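Local atomic coordinates of thiamin pyrophosphokinase (Geobacillus thermodenitrificans, PDB entry 3K94), a protein that probably transfers a pyrophosphate group from ATP to thiamin, producing the cofactor thiamin diphosphate. Residues Y141-D146 with L204-S209. Sequence-based numbering, arbitrary orientation.
Sequences YTVMYD and LMMIRS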
ATOM      1  N   TYR B 141       9.447  -6.032 -20.996  1.00 19.88           N
ATOM      2  CA  TYR B 141       9.724  -6.837 -19.817  1.00 20.46           C
ATOM      3  C   TYR B 141       8.998  -8.147 -19.922  1.00 22.48           C
ATOM      4  O   TYR B 141       7.914  -8.207 -20.495  1.00 27.97           O
ATOM      5  CB  TYR B 141       9.273  -6.092 -18.557  1.00 23.70           C
ATOM      6  CG  TYR B 141       9.978  -4.770 -18.374  1.00 24.35           C
ATOM      7  CD1 TYR B 141      11.231  -4.713 -17.763  1.00 29.22           C
ATOM      8  CD2 TYR B 141       9.407  -3.583 -18.829  1.00 21.92           C
ATOM      9  CE1 TYR B 141      11.892  -3.510 -17.605  1.00 28.69           C
ATOM     10  CE2 TYR B 141      10.059  -2.371 -18.673  1.00 22.91           C
ATOM     11  CZ  TYR B 141      11.304  -2.345 -18.065  1.00 26.51           C
ATOM     12  OH  TYR B 141      11.964  -1.150 -17.902  1.00 27.45           O
ATOM     13  N   THR B 142       9.577  -9.200 -19.364  1.00 23.90           N
ATOM     14  CA  THR B 142       8.911 -10.494 -19.360  1.00 29.58           C
ATOM     15  C   THR B 142       8.080 -10.673 -18.109  1.00 29.54           C
ATOM     16  O   THR B 142       8.313 -10.026 -17.085  1.00 27.23           O
ATOM     17  CB  THR B 142       9.913 -11.678 -19.430  1.00 28.77           C
ATOM     18  OG1 THR B 142      10.754 -11.654 -18.271  1.00 28.66           O
ATOM     19  CG2 THR B 142      10.766 -11.589 -20.681  1.00 26.31           C
ATOM     20  N   VAL B 143       7.109 -11.571 -18.208  1.00 23.30           N
ATOM     21  CA  VAL B 143       6.325 -11.998 -17.076  1.00 22.26           C
ATOM     22  C   VAL B 143       6.231 -13.508 -17.254  1.00 24.82           C
ATOM     23  O   VAL B 143       5.822 -13.977 -18.310  1.00 30.62           O
ATOM     24  CB  VAL B 143       4.912 -11.355 -17.128  1.00 33.39           C
ATOM     25  CG1 VAL B 143       4.025 -11.898 -16.035  1.00 32.95           C
ATOM     26  CG2 VAL B 143       5.015  -9.847 -17.034  1.00 32.95           C
HETATM   27  N   MSE B 144       6.623 -14.275 -16.244  1.00 23.97           N
HETATM   28  CA  MSE B 144       6.629 -15.726 -16.374  1.00 26.99           C
HETATM   29  C   MSE B 144       5.561 -16.328 -15.491  1.00 26.82           C
HETATM   30  O   MSE B 144       5.312 -15.836 -14.398  1.00 30.93           O
HETATM   31  CB  MSE B 144       8.000 -16.307 -15.992  1.00 29.13           C
HETATM   32  CG  MSE B 144       9.190 -15.596 -16.636  1.00 33.95           C
HETATM   33 SE   MSE B 144       9.200 -15.651 -18.603  0.78 42.64          SE
HETATM   34  CE  MSE B 144       9.187 -17.579 -18.833  1.00 51.20           C
ATOM     35  N   TYR B 145       4.925 -17.397 -15.962  1.00 27.46           N
ATOM     36  CA  TYR B 145       3.927 -18.062 -15.143  1.00 32.21           C
ATOM     37  C   TYR B 145       4.497 -18.314 -13.754  1.00 33.22           C
ATOM     38  O   TYR B 145       5.633 -18.758 -13.616  1.00 26.65           O
ATOM     39  CB  TYR B 145       3.457 -19.380 -15.749  1.00 36.62           C
ATOM     40  CG  TYR B 145       2.580 -20.124 -14.780  1.00 39.16           C
ATOM     41  CD1 TYR B 145       1.264 -19.745 -14.592  1.00 36.71           C
ATOM     42  CD2 TYR B 145       3.079 -21.173 -14.013  1.00 44.16           C
ATOM     43  CE1 TYR B 145       0.451 -20.400 -13.694  1.00 43.26           C
ATOM     44  CE2 TYR B 145       2.267 -21.839 -13.098  1.00 44.80           C
ATOM     45  CZ  TYR B 145       0.952 -21.442 -12.949  1.00 46.47           C
ATOM     46  OH  TYR B 145       0.122 -22.083 -12.056  1.00 50.80           O
ATOM     47  N   ASP B 146       3.710 -18.011 -12.724  1.00 34.39           N
ATOM     48  CA  ASP B 146       4.153 -18.222 -11.345  1.00 32.11           C
ATOM     49  C   ASP B 146       2.983 -18.664 -10.477  1.00 37.40           C
ATOM     50  O   ASP B 146       1.988 -17.944 -10.333  1.00 31.33           O
ATOM     51  CB  ASP B 146       4.785 -16.951 -10.777  1.00 30.52           C
ATOM     52  CG  ASP B 146       5.438 -17.175  -9.425  1.00 35.31           C
ATOM     53  OD1 ASP B 146       4.981 -18.073  -8.678  1.00 33.45           O
ATOM     54  OD2 ASP B 146       6.408 -16.442  -9.114  1.00 38.21           O
ATOM     55  N   LEU B 204       5.720   2.969 -14.886  1.00 18.88           N
ATOM     56  CA  LEU B 204       4.582   2.084 -14.670  1.00 21.92           C
ATOM     57  C   LEU B 204       4.802   1.116 -13.523  1.00 25.75           C
ATOM     58  O   LEU B 204       5.871   0.508 -13.402  1.00 25.41           O
ATOM     59  CB  LEU B 204       4.297   1.294 -15.943  1.00 23.95           C
ATOM     60  CG  LEU B 204       3.080   0.377 -15.938  1.00 24.86           C
ATOM     61  CD1 LEU B 204       1.823   1.214 -16.129  1.00 21.43           C
ATOM     62  CD2 LEU B 204       3.189  -0.666 -17.038  1.00 23.06           C
HETATM   63  N   MSE B 205       3.779   0.956 -12.692  1.00 21.56           N
HETATM   64  CA  MSE B 205       3.849   0.019 -11.585  1.00 22.91           C
HETATM   65  C   MSE B 205       3.156  -1.286 -11.927  1.00 23.68           C
HETATM   66  O   MSE B 205       2.043  -1.283 -12.442  1.00 21.75           O
HETATM   67  CB  MSE B 205       3.215   0.631 -10.332  1.00 23.82           C
HETATM   68  CG  MSE B 205       3.162  -0.324  -9.159  1.00 25.75           C
HETATM   69 SE   MSE B 205       2.432   0.472  -7.508  1.00 39.97          SE
HETATM   70  CE  MSE B 205       0.850   1.332  -8.240  1.00138.37           C
HETATM   71  N   MSE B 206       3.815  -2.407 -11.644  1.00 24.48           N
HETATM   72  CA  MSE B 206       3.145  -3.699 -11.740  1.00 21.64           C
HETATM   73  C   MSE B 206       3.001  -4.368 -10.383  1.00 21.53           C
HETATM   74  O   MSE B 206       3.951  -4.434  -9.617  1.00 19.18           O
HETATM   75  CB  MSE B 206       3.866  -4.656 -12.691  1.00 18.07           C
HETATM   76  CG  MSE B 206       3.185  -6.033 -12.749  1.00 20.17           C
HETATM   77 SE   MSE B 206       4.005  -7.346 -13.979  1.00 34.66          SE
HETATM   78  CE  MSE B 206       5.849  -7.349 -13.287  1.00 18.56           C
ATOM     79  N   ILE B 207       1.802  -4.859 -10.090  1.00 22.06           N
ATOM     80  CA  ILE B 207       1.610  -5.697  -8.920  1.00 19.59           C
ATOM     81  C   ILE B 207       1.057  -7.056  -9.332  1.00 17.96           C
ATOM     82  O   ILE B 207       0.036  -7.136 -10.007  1.00 20.41           O
ATOM     83  CB  ILE B 207       0.686  -5.035  -7.887  1.00 18.07           C
ATOM     84  CG1 ILE B 207       1.319  -3.739  -7.368  1.00 18.89           C
ATOM     85  CG2 ILE B 207       0.419  -6.003  -6.731  1.00 21.45           C
ATOM     86  CD1 ILE B 207       0.333  -2.799  -6.658  1.00 22.03           C
ATOM     87  N   ARG B 208       1.767  -8.118  -8.961  1.00 21.82           N
ATOM     88  CA  ARG B 208       1.267  -9.474  -9.138  1.00 20.15           C
ATOM     89  C   ARG B 208       0.886  -9.953  -7.766  1.00 20.26           C
ATOM     90  O   ARG B 208       1.663  -9.834  -6.823  1.00 24.54           O
ATOM     91  CB  ARG B 208       2.325 -10.402  -9.753  1.00 23.77           C
ATOM     92  CG  ARG B 208       2.834  -9.968 -11.120  1.00 23.61           C
ATOM     93  CD  ARG B 208       3.888 -10.942 -11.657  1.00 25.36           C
ATOM     94  NE  ARG B 208       3.288 -12.195 -12.113  1.00 27.35           N
ATOM     95  CZ  ARG B 208       3.953 -13.215 -12.662  1.00 29.12           C
ATOM     96  NH1 ARG B 208       5.270 -13.164 -12.842  1.00 21.87           N
ATOM     97  NH2 ARG B 208       3.289 -14.301 -13.024  1.00 34.31           N
ATOM     98  N   SER B 209      -0.318 -10.478  -7.627  1.00 19.09           N
ATOM     99  CA  SER B 209      -0.781 -10.830  -6.306  1.00 20.97           C
ATOM    100  C   SER B 209      -1.548 -12.140  -6.283  1.00 24.04           C
ATOM    101  O   SER B 209      -1.830 -12.730  -7.323  1.00 21.32           O
ATOM    102  CB  SER B 209      -1.647  -9.702  -5.735  1.00 20.24           C
ATOM    103  OG  SER B 209      -2.742  -9.396  -6.588  1.00 23.95           O
TER
HETATM  104  O   HOH W   1       1.366 -16.447 -12.775  1.00 26.82           O
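Arg-208 reaches across from strand 204-209 to the end of strand 139-144 and closes both terminal nitrogens of its guanidinium on one carbonyl oxygen, that of Met-144. From CB, which points toward the other strand, the chain runs out extended through CG and CD and bends at chi3 (74°), which turns NE off the line of the aliphatic part. Arg-208 NE passes 4.0 Å from Val-143 CG1. The same methyl, Val-143 CG1, sits over the centre of the guanidinium face, 3.6 Å from Arg-208 CZ, an apolar lid on a flat charged group. Arg-208 NH2 donates to Met-144 O at 2.9 Å from above the carbonyl plane, and Arg-208 NH1 donates to it at 3.1 Å, nearer that plane. The oxygen lies in the guanidinium plane, where the end-on fork converges on it. NH2 also bonds weakly to a water that accepts more firmly from Asp-146 N. Of the Asp-146 side chain, CB comes nearest, 3.8 Å from Arg-208 NH2, while OD1 accepts from Arg-148 N. An alanine in place of Arg-208 would probably leave Met-144 O without these two donors and open a gap beneath Val-143. On its other branch, Val-143 CG2 rests 4.1 Å from SE of Met-206, a selenomethionine. Segments 141-144 and 204-209 run nearly parallel, at 8°, their axes approaching to 11.1 Å, facing each other as layers of a beta sandwich rather than as sheet neighbours. Strand 139-144 pairs with 194-199, whose Phe-197 packs on both Val-143 and Met-206, and strand 204-209 lies between 131-136 and 151-156.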